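Long-range contacts in structural polyprotein, VP2 (Israeli acute paralysis virus, PDB 5CDD), which probably serves as a structural protein of the virus capsid, being a single jelly-roll piece of the longer structural polyprotein: residues Phe68-Cys73 with Gln142-Leu147; Leu51-Leu56 with Thr151-Gln156; Ser4-Leu9 with Ser186-Val191. All blocks are in the same frame, centred on the assembly; numbering follows the deposited sequence.

Contact 1: Phe68-Cys73 with Gln142-Leu147; sequences FKYLRC and QEAYDL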
loop_
_atom_site.group_PDB
_atom_site.type_symbol
_atom_site.label_atom_id
_atom_site.label_comp_id
_atom_site.label_asym_id
_atom_site.label_seq_id
_atom_site.Cartn_x
_atom_site.Cartn_y
_atom_site.Cartn_z
ATOM N N PHE C 68 29.264 -25.781 -51.300
ATOM C CA PHE C 68 28.808 -25.102 -50.094
ATOM C C PHE C 68 27.393 -24.613 -50.376
ATOM O O PHE C 68 27.083 -24.221 -51.500
ATOM C CB PHE C 68 29.722 -23.931 -49.749
ATOM C CG PHE C 68 30.822 -24.289 -48.797
ATOM C CD1 PHE C 68 30.528 -24.710 -47.505
ATOM C CD2 PHE C 68 32.153 -24.206 -49.188
ATOM C CE1 PHE C 68 31.545 -25.044 -46.613
ATOM C CE2 PHE C 68 33.178 -24.538 -48.304
ATOM C CZ PHE C 68 32.872 -24.957 -47.014
ATOM N N LYS C 69 26.537 -24.630 -49.362
ATOM C CA LYS C 69 25.149 -24.231 -49.554
ATOM C C LYS C 69 24.785 -22.787 -49.220
ATOM O O LYS C 69 24.165 -22.102 -50.035
ATOM C CB LYS C 69 24.237 -25.178 -48.769
ATOM C CG LYS C 69 22.753 -24.908 -48.939
ATOM C CD LYS C 69 22.322 -25.083 -50.380
ATOM C CE LYS C 69 20.824 -24.917 -50.525
ATOM N NZ LYS C 69 20.388 -25.128 -51.928
ATOM N N TYR C 70 25.161 -22.322 -48.033
ATOM C CA TYR C 70 24.814 -20.964 -47.622
ATOM C C TYR C 70 25.981 -20.019 -47.377
ATOM O O TYR C 70 27.023 -20.411 -46.854
ATOM C CB TYR C 70 23.939 -21.018 -46.369
ATOM C CG TYR C 70 22.653 -21.781 -46.567
ATOM C CD1 TYR C 70 21.679 -21.328 -47.458
ATOM C CD2 TYR C 70 22.412 -22.966 -45.874
ATOM C CE1 TYR C 70 20.495 -22.039 -47.654
ATOM C CE2 TYR C 70 21.232 -23.685 -46.062
ATOM C CZ TYR C 70 20.280 -23.216 -46.952
ATOM O OH TYR C 70 19.115 -23.923 -47.141
ATOM N N LEU C 71 25.778 -18.761 -47.751
ATOM C CA LEU C 71 26.785 -17.724 -47.585
ATOM C C LEU C 71 26.166 -16.482 -46.959
ATOM O O LEU C 71 25.010 -16.152 -47.219
ATOM C CB LEU C 71 27.393 -17.354 -48.939
ATOM C CG LEU C 71 28.350 -16.158 -48.957
ATOM C CD1 LEU C 71 29.604 -16.478 -48.157
ATOM C CD2 LEU C 71 28.709 -15.821 -50.389
ATOM N N ARG C 72 26.948 -15.803 -46.129
ATOM C CA ARG C 72 26.512 -14.579 -45.470
ATOM C C ARG C 72 27.728 -13.663 -45.525
ATOM O O ARG C 72 28.824 -14.078 -45.155
ATOM C CB ARG C 72 26.130 -14.862 -44.016
ATOM C CG ARG C 72 25.437 -13.705 -43.325
ATOM C CD ARG C 72 25.383 -13.911 -41.821
ATOM N NE ARG C 72 24.670 -12.825 -41.155
ATOM C CZ ARG C 72 23.350 -12.663 -41.189
ATOM N NH1 ARG C 72 22.591 -13.525 -41.857
ATOM N NH2 ARG C 72 22.786 -11.638 -40.562
ATOM N N CYS C 73 27.553 -12.430 -45.988
ATOM C CA CYS C 73 28.696 -11.529 -46.090
ATOM C C CYS C 73 28.356 -10.090 -46.455
ATOM O O CYS C 73 27.238 -9.781 -46.868
ATOM C CB CYS C 73 29.663 -12.065 -47.144
ATOM S SG CYS C 73 28.919 -12.139 -48.801
ATOM N N GLN C 142 16.911 -12.734 -45.725
ATOM C CA GLN C 142 17.014 -14.147 -45.400
ATOM C C GLN C 142 18.228 -14.368 -44.508
ATOM O O GLN C 142 19.146 -13.550 -44.486
ATOM C CB GLN C 142 17.154 -14.970 -46.677
ATOM C CG GLN C 142 15.981 -14.830 -47.619
ATOM C CD GLN C 142 16.150 -15.657 -48.868
ATOM O OE1 GLN C 142 17.070 -15.431 -49.653
ATOM N NE2 GLN C 142 15.263 -16.626 -49.062
ATOM N N GLU C 143 18.232 -15.476 -43.777
ATOM C CA GLU C 143 19.331 -15.785 -42.874
ATOM C C GLU C 143 20.649 -15.999 -43.610
ATOM O O GLU C 143 21.728 -15.869 -43.023
ATOM C CB GLU C 143 18.993 -17.020 -42.042
ATOM C CG GLU C 143 17.733 -16.882 -41.191
ATOM C CD GLU C 143 17.723 -15.620 -40.340
ATOM O OE1 GLU C 143 17.367 -14.542 -40.867
ATOM O OE2 GLU C 143 18.080 -15.704 -39.144
ATOM N N ALA C 144 20.561 -16.328 -44.896
ATOM C CA ALA C 144 21.749 -16.556 -45.708
ATOM C C ALA C 144 21.428 -16.578 -47.199
ATOM O O ALA C 144 20.270 -16.696 -47.602
ATOM C CB ALA C 144 22.417 -17.861 -45.301
ATOM N N TYR C 145 22.475 -16.461 -48.009
ATOM C CA TYR C 145 22.357 -16.467 -49.462
ATOM C C TYR C 145 22.553 -17.890 -49.982
ATOM O O TYR C 145 23.530 -18.553 -49.636
ATOM C CB TYR C 145 23.422 -15.537 -50.056
ATOM C CG TYR C 145 23.463 -15.483 -51.569
ATOM C CD1 TYR C 145 22.409 -14.936 -52.299
ATOM C CD2 TYR C 145 24.567 -15.968 -52.270
ATOM C CE1 TYR C 145 22.454 -14.872 -53.692
ATOM C CE2 TYR C 145 24.622 -15.909 -53.659
ATOM C CZ TYR C 145 23.564 -15.361 -54.363
ATOM O OH TYR C 145 23.617 -15.303 -55.736
ATOM N N ASP C 146 21.622 -18.362 -50.805
ATOM C CA ASP C 146 21.715 -19.706 -51.365
ATOM C C ASP C 146 22.714 -19.706 -52.518
ATOM O O ASP C 146 22.439 -19.159 -53.587
ATOM C CB ASP C 146 20.349 -20.163 -51.874
ATOM C CG ASP C 146 20.301 -21.651 -52.154
ATOM O OD1 ASP C 146 21.160 -22.145 -52.917
ATOM O OD2 ASP C 146 19.401 -22.325 -51.611
ATOM N N LEU C 147 23.871 -20.323 -52.298
ATOM C CA LEU C 147 24.915 -20.381 -53.312
ATOM C C LEU C 147 24.553 -21.260 -54.505
ATOM O O LEU C 147 24.925 -20.964 -55.636
ATOM C CB LEU C 147 26.223 -20.879 -52.686
ATOM C CG LEU C 147 26.838 -20.020 -51.575
ATOM C CD1 LEU C 147 27.981 -20.778 -50.931
ATOM C CD2 LEU C 147 27.322 -18.695 -52.138
#

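Contact 2: Leu51-Leu56 with Thr151-Gln156; sequences LPSTVL and TEDFVQ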
loop_
_atom_site.group_PDB
_atom_site.type_symbol
_atom_site.label_atom_id
_atom_site.label_comp_id
_atom_site.label_asym_id
_atom_site.label_seq_id
_atom_site.Cartn_x
_atom_site.Cartn_y
_atom_site.Cartn_z
ATOM N N LEU C 51 24.653 -7.521 -56.869
ATOM C CA LEU C 51 25.414 -8.237 -55.854
ATOM C C LEU C 51 24.557 -9.224 -55.074
ATOM O O LEU C 51 23.338 -9.070 -54.989
ATOM C CB LEU C 51 26.055 -7.230 -54.908
ATOM C CG LEU C 51 26.991 -6.254 -55.611
ATOM C CD1 LEU C 51 27.320 -5.089 -54.706
ATOM C CD2 LEU C 51 28.257 -6.982 -56.018
ATOM N N PRO C 52 25.189 -10.238 -54.463
ATOM C CA PRO C 52 26.633 -10.486 -54.467
ATOM C C PRO C 52 27.150 -11.371 -55.601
ATOM O O PRO C 52 28.350 -11.627 -55.680
ATOM C CB PRO C 52 26.856 -11.127 -53.110
ATOM C CG PRO C 52 25.651 -12.030 -53.006
ATOM C CD PRO C 52 24.520 -11.099 -53.468
ATOM N N SER C 53 26.259 -11.836 -56.471
ATOM C CA SER C 53 26.671 -12.701 -57.567
ATOM C C SER C 53 27.778 -12.117 -58.435
ATOM O O SER C 53 28.644 -12.847 -58.908
ATOM C CB SER C 53 25.474 -13.056 -58.453
ATOM O OG SER C 53 24.977 -11.914 -59.133
ATOM N N THR C 54 27.757 -10.807 -58.648
ATOM C CA THR C 54 28.776 -10.169 -59.475
ATOM C C THR C 54 30.191 -10.409 -58.967
ATOM O O THR C 54 31.106 -10.677 -59.746
ATOM C CB THR C 54 28.550 -8.642 -59.562
ATOM O OG1 THR C 54 27.339 -8.373 -60.278
ATOM C CG2 THR C 54 29.703 -7.969 -60.281
ATOM N N VAL C 55 30.372 -10.302 -57.656
ATOM C CA VAL C 55 31.690 -10.499 -57.065
ATOM C C VAL C 55 31.998 -11.989 -56.904
ATOM O O VAL C 55 33.159 -12.400 -56.952
ATOM C CB VAL C 55 31.796 -9.789 -55.695
ATOM C CG1 VAL C 55 30.793 -10.374 -54.732
ATOM C CG2 VAL C 55 33.208 -9.911 -55.140
ATOM N N LEU C 56 30.964 -12.802 -56.721
ATOM C CA LEU C 56 31.186 -14.235 -56.584
ATOM C C LEU C 56 31.621 -14.814 -57.934
ATOM O O LEU C 56 32.076 -15.953 -58.002
ATOM C CB LEU C 56 29.922 -14.958 -56.092
ATOM C CG LEU C 56 29.391 -14.716 -54.673
ATOM C CD1 LEU C 56 28.109 -15.522 -54.489
ATOM C CD2 LEU C 56 30.423 -15.121 -53.621
ATOM N N THR C 151 19.711 -17.142 -57.221
ATOM C CA THR C 151 18.668 -16.258 -57.742
ATOM C C THR C 151 18.258 -15.288 -56.650
ATOM O O THR C 151 17.206 -14.650 -56.717
ATOM C CB THR C 151 17.422 -17.039 -58.174
ATOM O OG1 THR C 151 16.901 -17.781 -57.062
ATOM C CG2 THR C 151 17.767 -17.981 -59.314
ATOM N N GLU C 152 19.117 -15.160 -55.652
ATOM C CA GLU C 152 18.815 -14.310 -54.520
ATOM C C GLU C 152 19.644 -13.038 -54.341
ATOM O O GLU C 152 19.873 -12.625 -53.208
ATOM C CB GLU C 152 18.903 -15.152 -53.243
ATOM C CG GLU C 152 17.979 -16.365 -53.226
ATOM C CD GLU C 152 18.186 -17.248 -52.003
ATOM O OE1 GLU C 152 17.501 -18.289 -51.899
ATOM O OE2 GLU C 152 19.033 -16.904 -51.151
ATOM N N ASP C 153 20.093 -12.405 -55.423
ATOM C CA ASP C 153 20.869 -11.181 -55.242
ATOM C C ASP C 153 20.007 -10.204 -54.456
ATOM O O ASP C 153 18.892 -9.877 -54.860
ATOM C CB ASP C 153 21.285 -10.578 -56.582
ATOM C CG ASP C 153 22.482 -11.285 -57.190
ATOM O OD1 ASP C 153 23.427 -11.623 -56.447
ATOM O OD2 ASP C 153 22.487 -11.493 -58.418
ATOM N N PHE C 154 20.532 -9.746 -53.324
ATOM C CA PHE C 154 19.796 -8.850 -52.443
ATOM C C PHE C 154 20.131 -7.360 -52.492
ATOM O O PHE C 154 19.515 -6.569 -51.779
ATOM C CB PHE C 154 19.943 -9.351 -51.009
ATOM C CG PHE C 154 21.360 -9.633 -50.615
ATOM C CD1 PHE C 154 22.242 -8.595 -50.334
ATOM C CD2 PHE C 154 21.822 -10.941 -50.550
ATOM C CE1 PHE C 154 23.569 -8.858 -49.989
ATOM C CE2 PHE C 154 23.143 -11.216 -50.207
ATOM C CZ PHE C 154 24.019 -10.173 -49.927
ATOM N N VAL C 155 21.091 -6.961 -53.316
ATOM C CA VAL C 155 21.436 -5.546 -53.383
ATOM C C VAL C 155 21.968 -5.137 -54.750
ATOM O O VAL C 155 22.707 -5.885 -55.391
ATOM C CB VAL C 155 22.474 -5.183 -52.291
ATOM C CG1 VAL C 155 23.742 -5.993 -52.483
ATOM C CG2 VAL C 155 22.776 -3.696 -52.329
ATOM N N GLN C 156 21.575 -3.947 -55.193
ATOM C CA GLN C 156 22.008 -3.417 -56.481
ATOM C C GLN C 156 22.928 -2.224 -56.268
ATOM O O GLN C 156 22.622 -1.329 -55.482
ATOM C CB GLN C 156 20.800 -2.977 -57.311
ATOM C CG GLN C 156 19.794 -4.078 -57.577
ATOM C CD GLN C 156 20.425 -5.283 -58.235
ATOM O OE1 GLN C 156 21.050 -5.171 -59.289
ATOM N NE2 GLN C 156 20.266 -6.447 -57.617
#

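Contact 3: Ser4-Leu9 with Ser186-Val191; sequences SIIQFL and SNISLV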
loop_
_atom_site.group_PDB
_atom_site.type_symbol
_atom_site.label_atom_id
_atom_site.label_comp_id
_atom_site.label_asym_id
_atom_site.label_seq_id
_atom_site.Cartn_x
_atom_site.Cartn_y
_atom_site.Cartn_z
ATOM N N SER C 4 40.922 -20.801 -45.313
ATOM C CA SER C 4 41.695 -20.424 -46.492
ATOM C C SER C 4 40.749 -19.974 -47.603
ATOM O O SER C 4 41.098 -19.126 -48.425
ATOM C CB SER C 4 42.549 -21.605 -46.966
ATOM O OG SER C 4 41.744 -22.738 -47.232
ATOM N N ILE C 5 39.546 -20.542 -47.618
ATOM C CA ILE C 5 38.545 -20.187 -48.617
ATOM C C ILE C 5 38.024 -18.782 -48.343
ATOM O O ILE C 5 37.876 -17.973 -49.258
ATOM C CB ILE C 5 37.347 -21.156 -48.587
ATOM C CG1 ILE C 5 37.792 -22.549 -49.030
ATOM C CG2 ILE C 5 36.234 -20.639 -49.486
ATOM C CD1 ILE C 5 36.674 -23.569 -49.053
ATOM N N ILE C 6 37.742 -18.504 -47.077
ATOM C CA ILE C 6 37.243 -17.197 -46.676
ATOM C C ILE C 6 38.292 -16.130 -46.963
ATOM O O ILE C 6 37.959 -15.009 -47.347
ATOM C CB ILE C 6 36.868 -17.184 -45.176
ATOM C CG1 ILE C 6 35.669 -18.111 -44.947
ATOM C CG2 ILE C 6 36.538 -15.768 -44.724
ATOM C CD1 ILE C 6 35.215 -18.198 -43.511
ATOM N N GLN C 7 39.560 -16.483 -46.785
ATOM C CA GLN C 7 40.647 -15.550 -47.053
ATOM C C GLN C 7 40.685 -15.214 -48.539
ATOM O O GLN C 7 40.926 -14.070 -48.923
ATOM C CB GLN C 7 41.986 -16.156 -46.636
ATOM C CG GLN C 7 42.267 -16.090 -45.150
ATOM C CD GLN C 7 42.184 -14.674 -44.612
ATOM O OE1 GLN C 7 41.101 -14.181 -44.290
ATOM N NE2 GLN C 7 43.328 -14.004 -44.530
ATOM N N PHE C 8 40.441 -16.225 -49.368
ATOM C CA PHE C 8 40.444 -16.061 -50.816
ATOM C C PHE C 8 39.272 -15.202 -51.273
ATOM O O PHE C 8 39.372 -14.473 -52.258
ATOM C CB PHE C 8 40.389 -17.440 -51.486
ATOM C CG PHE C 8 40.411 -17.393 -52.990
ATOM C CD1 PHE C 8 39.241 -17.182 -53.716
ATOM C CD2 PHE C 8 41.605 -17.561 -53.682
ATOM C CE1 PHE C 8 39.262 -17.141 -55.110
ATOM C CE2 PHE C 8 41.635 -17.522 -55.072
ATOM C CZ PHE C 8 40.462 -17.312 -55.787
ATOM N N LEU C 9 38.160 -15.289 -50.551
ATOM C CA LEU C 9 36.973 -14.516 -50.890
ATOM C C LEU C 9 37.145 -13.048 -50.517
ATOM O O LEU C 9 36.401 -12.190 -50.993
ATOM C CB LEU C 9 35.747 -15.088 -50.179
ATOM C CG LEU C 9 35.351 -16.518 -50.556
ATOM C CD1 LEU C 9 34.141 -16.938 -49.745
ATOM C CD2 LEU C 9 35.049 -16.600 -52.043
ATOM N N SER C 186 33.630 -9.562 -47.049
ATOM C CA SER C 186 34.081 -9.460 -45.666
ATOM C C SER C 186 32.936 -9.975 -44.795
ATOM O O SER C 186 31.801 -10.066 -45.263
ATOM C CB SER C 186 34.414 -8.010 -45.310
ATOM O OG SER C 186 33.279 -7.173 -45.428
ATOM N N ASN C 187 33.226 -10.321 -43.543
ATOM C CA ASN C 187 32.199 -10.848 -42.645
ATOM C C ASN C 187 31.616 -12.127 -43.216
ATOM O O ASN C 187 30.438 -12.427 -43.026
ATOM C CB ASN C 187 31.077 -9.830 -42.459
ATOM C CG ASN C 187 31.178 -9.102 -41.149
ATOM O OD1 ASN C 187 32.196 -8.480 -40.854
ATOM N ND2 ASN C 187 30.123 -9.178 -40.346
ATOM N N ILE C 188 32.461 -12.880 -43.909
ATOM C CA ILE C 188 32.044 -14.115 -44.548
ATOM C C ILE C 188 31.626 -15.224 -43.599
ATOM O O ILE C 188 32.280 -15.486 -42.587
ATOM C CB ILE C 188 33.148 -14.656 -45.459
ATOM C CG1 ILE C 188 33.636 -13.545 -46.388
ATOM C CG2 ILE C 188 32.615 -15.835 -46.261
ATOM C CD1 ILE C 188 34.886 -13.893 -47.134
ATOM N N SER C 189 30.521 -15.873 -43.951
ATOM C CA SER C 189 29.975 -16.986 -43.188
ATOM C C SER C 189 29.643 -18.061 -44.227
ATOM O O SER C 189 28.724 -17.893 -45.029
ATOM C CB SER C 189 28.708 -16.552 -42.454
ATOM O OG SER C 189 28.188 -17.613 -41.680
ATOM N N LEU C 190 30.395 -19.157 -44.214
ATOM C CA LEU C 190 30.209 -20.240 -45.182
ATOM C C LEU C 190 29.832 -21.547 -44.483
ATOM O O LEU C 190 30.649 -22.115 -43.767
ATOM C CB LEU C 190 31.507 -20.411 -45.971
ATOM C CG LEU C 190 31.501 -20.981 -47.385
ATOM C CD1 LEU C 190 30.522 -20.230 -48.277
ATOM C CD2 LEU C 190 32.910 -20.859 -47.940
ATOM N N VAL C 191 28.743 -22.130 -44.808
ATOM C CA VAL C 191 28.321 -23.230 -44.218
ATOM C C VAL C 191 27.485 -24.144 -44.879
ATOM O O VAL C 191 26.872 -23.806 -45.528
ATOM C CB VAL C 191 27.532 -22.948 -43.046
ATOM C CG1 VAL C 191 28.196 -22.151 -42.198
ATOM C CG2 VAL C 191 26.396 -22.164 -43.184
#

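Contact 1: Phe68-Cys73 with Gln142-Leu147
At the edge of the Tyr70 ring, Tyr145 O lies near the ring plane, 4.0 Å from Tyr70 CD1, while one face carries Lys69 CG of the same strand, over the ring centre. Arg72 also works through an edge. Its NH1 lies 2.8 Å from Glu143 O, but the bent N-H...O angle of 118° marks a weak hydrogen bond. The Asp146 carboxylate stands 77° from the Tyr70 ring plane, and Lys69 NZ meets its OD2 on the syn side at 3.0 Å, forming a salt bridge. The bend of the lysine chain at chi2 (62°) directs CD back toward the acid, whose OD1 takes a weak second bond from Lys69 NZ and accepts Thr149 N.

Strands 68-81 and 131-146 pair antiparallel, consistent with strands D and G of the BIDG sheet of a viral jelly roll. Leu71 and Tyr145 make the hydrogen-bonded pair, with Leu71 N to Tyr145 O at 2.9 Å and Tyr145 N to Leu71 O at 2.7 Å; Tyr70 and Asp146 are the next, non-hydrogen-bonded pair, and Leu147 N then bonds Lys69 O. The two branches of Leu147 divide their work: CD2 packs 3.5 Å from Leu71 CB, and CD1 lies 3.8 Å from Phe68 CB. Leu56 of helix 53-57 closes over this apolar group. Asn210 of another capsid polyprotein chain packs against Tyr70 and Ala144. Both partners of the salt bridge are buried, so each charge probably helps to keep the other ionised.

Contact 2: Leu51-Leu56 with Thr151-Gln156
Asp153 OD2 is held by Ser53 OG at 2.6 Å and, more weakly, by Thr50 OG1. The other carboxylate oxygen, Asp153 OD1, takes Ser53 N at 2.8 Å through a fairly straight bond (162° at the hydrogen). Both contacts from Ser53 arrive on the syn sides of the carboxylate, moderately out of its plane. The aspartate thus binds the backbone N-H and the hydroxyl of one residue at the start of the short helix 53-57, whose N-terminal end would probably favour a negative charge there. Ser53 OG has a further partner in Thr50 O.

Next to this pairing, strand 47-51 ends beside strand 155-161. Leu51 N donates to Val155 O at 2.9 Å, and Phe154 and Val155 both face Leu51, which fits a classic beta bulge. Within this chain it lies at the edge of the four-stranded sheet, consistent with the CHEF sheet of the viral jelly roll. Leu51 CB packs 3.6 Å from Val155 CG1. A cis peptide bond follows Leu51, and the Pro52 and Phe154 side chains cross at about a right angle. Pro52 CD rides over one face, 3.9 Å from the Phe154 ring centroid and 25° off its normal, a CH-pi contact displaced toward the rim at CE2. The Phe154 ring also meets Tyr138 edge-to-face.

Contact 3: Ser4-Leu9 with Ser186-Val191
The amino-terminal helix 2-9 packs against strand 188-193 of the larger jelly-roll sheet, with Ile5, Ile6 and Leu9 meeting Ile188 and Leu190. The short helix and strand axes approach to 9.3 Å, and their directions differ by 136°, so the helix runs askew over the strand and closer to antiparallel than to parallel. The contact is entirely apolar between side chains.

Ile188 carries most of the contact. Its CG1 is anti to the carbonyl carbon (chi1 -50°) and its chain then runs on extended (chi2 169°), which carries CD1 to the helix surface. There CD1 of Ile188 lies 3.5 Å from Ile6 CG2 and 3.4 Å from Leu9 CB, between residues three positions apart on the helix. Ile6 and Ile188 lie alongside each other, running in opposite senses: Ile6 CG2 also lies 3.6 Å from Ile188 CB, and Ile6 CG1 is 4.0 Å from Ile188 CG2. Leu9 comes in across Ile188 and brings its CD1 within 4.0 Å of Ile188 CG2.

Two residues along the strand, Leu190 points to the same side, as alternation requires. It touches through one branch, CD2, which lies 3.7 Å from Ile5 CG2, the two side chains crossing at about a right angle. Leu65 packs on both Leu9 and Leu190, and Leu147 adds to the apolar group at Leu190.

A backbone hydrogen bond links Leu9 to Leu185 of strand 179-186, just before the corner at Asn187. Gln7 of the same helix packs on Glu9 of a neighbouring polyprotein chain. The sheet beneath, in which strand 188-193 runs beside strand 68-81, matches the BIDG sheet of the picornavirus-type capsid jelly roll.

Overall arrangement
Contact 3 joins parts near the two ends of the chain; contact 2 is nested within the loop it closes, and contact 1 within that of contact 2. Contact 1 has its centre about 11 Å from the centre of each of the others, while those of contacts 2 and 3 are about 16 Å apart. Contacts 1 and 3 share a sheet: strand 68-81 pairs with 131-146 and with 188-193, bonded to the latter through Arg72 O and Ser189 N. Contact 2 belongs to the other sheet and touches contact 1 through Glu152 and Asp146 and through Leu56 and Tyr145. Through these touches the two sheets and the amino-terminal helix are brought together on one side of the chain's centre.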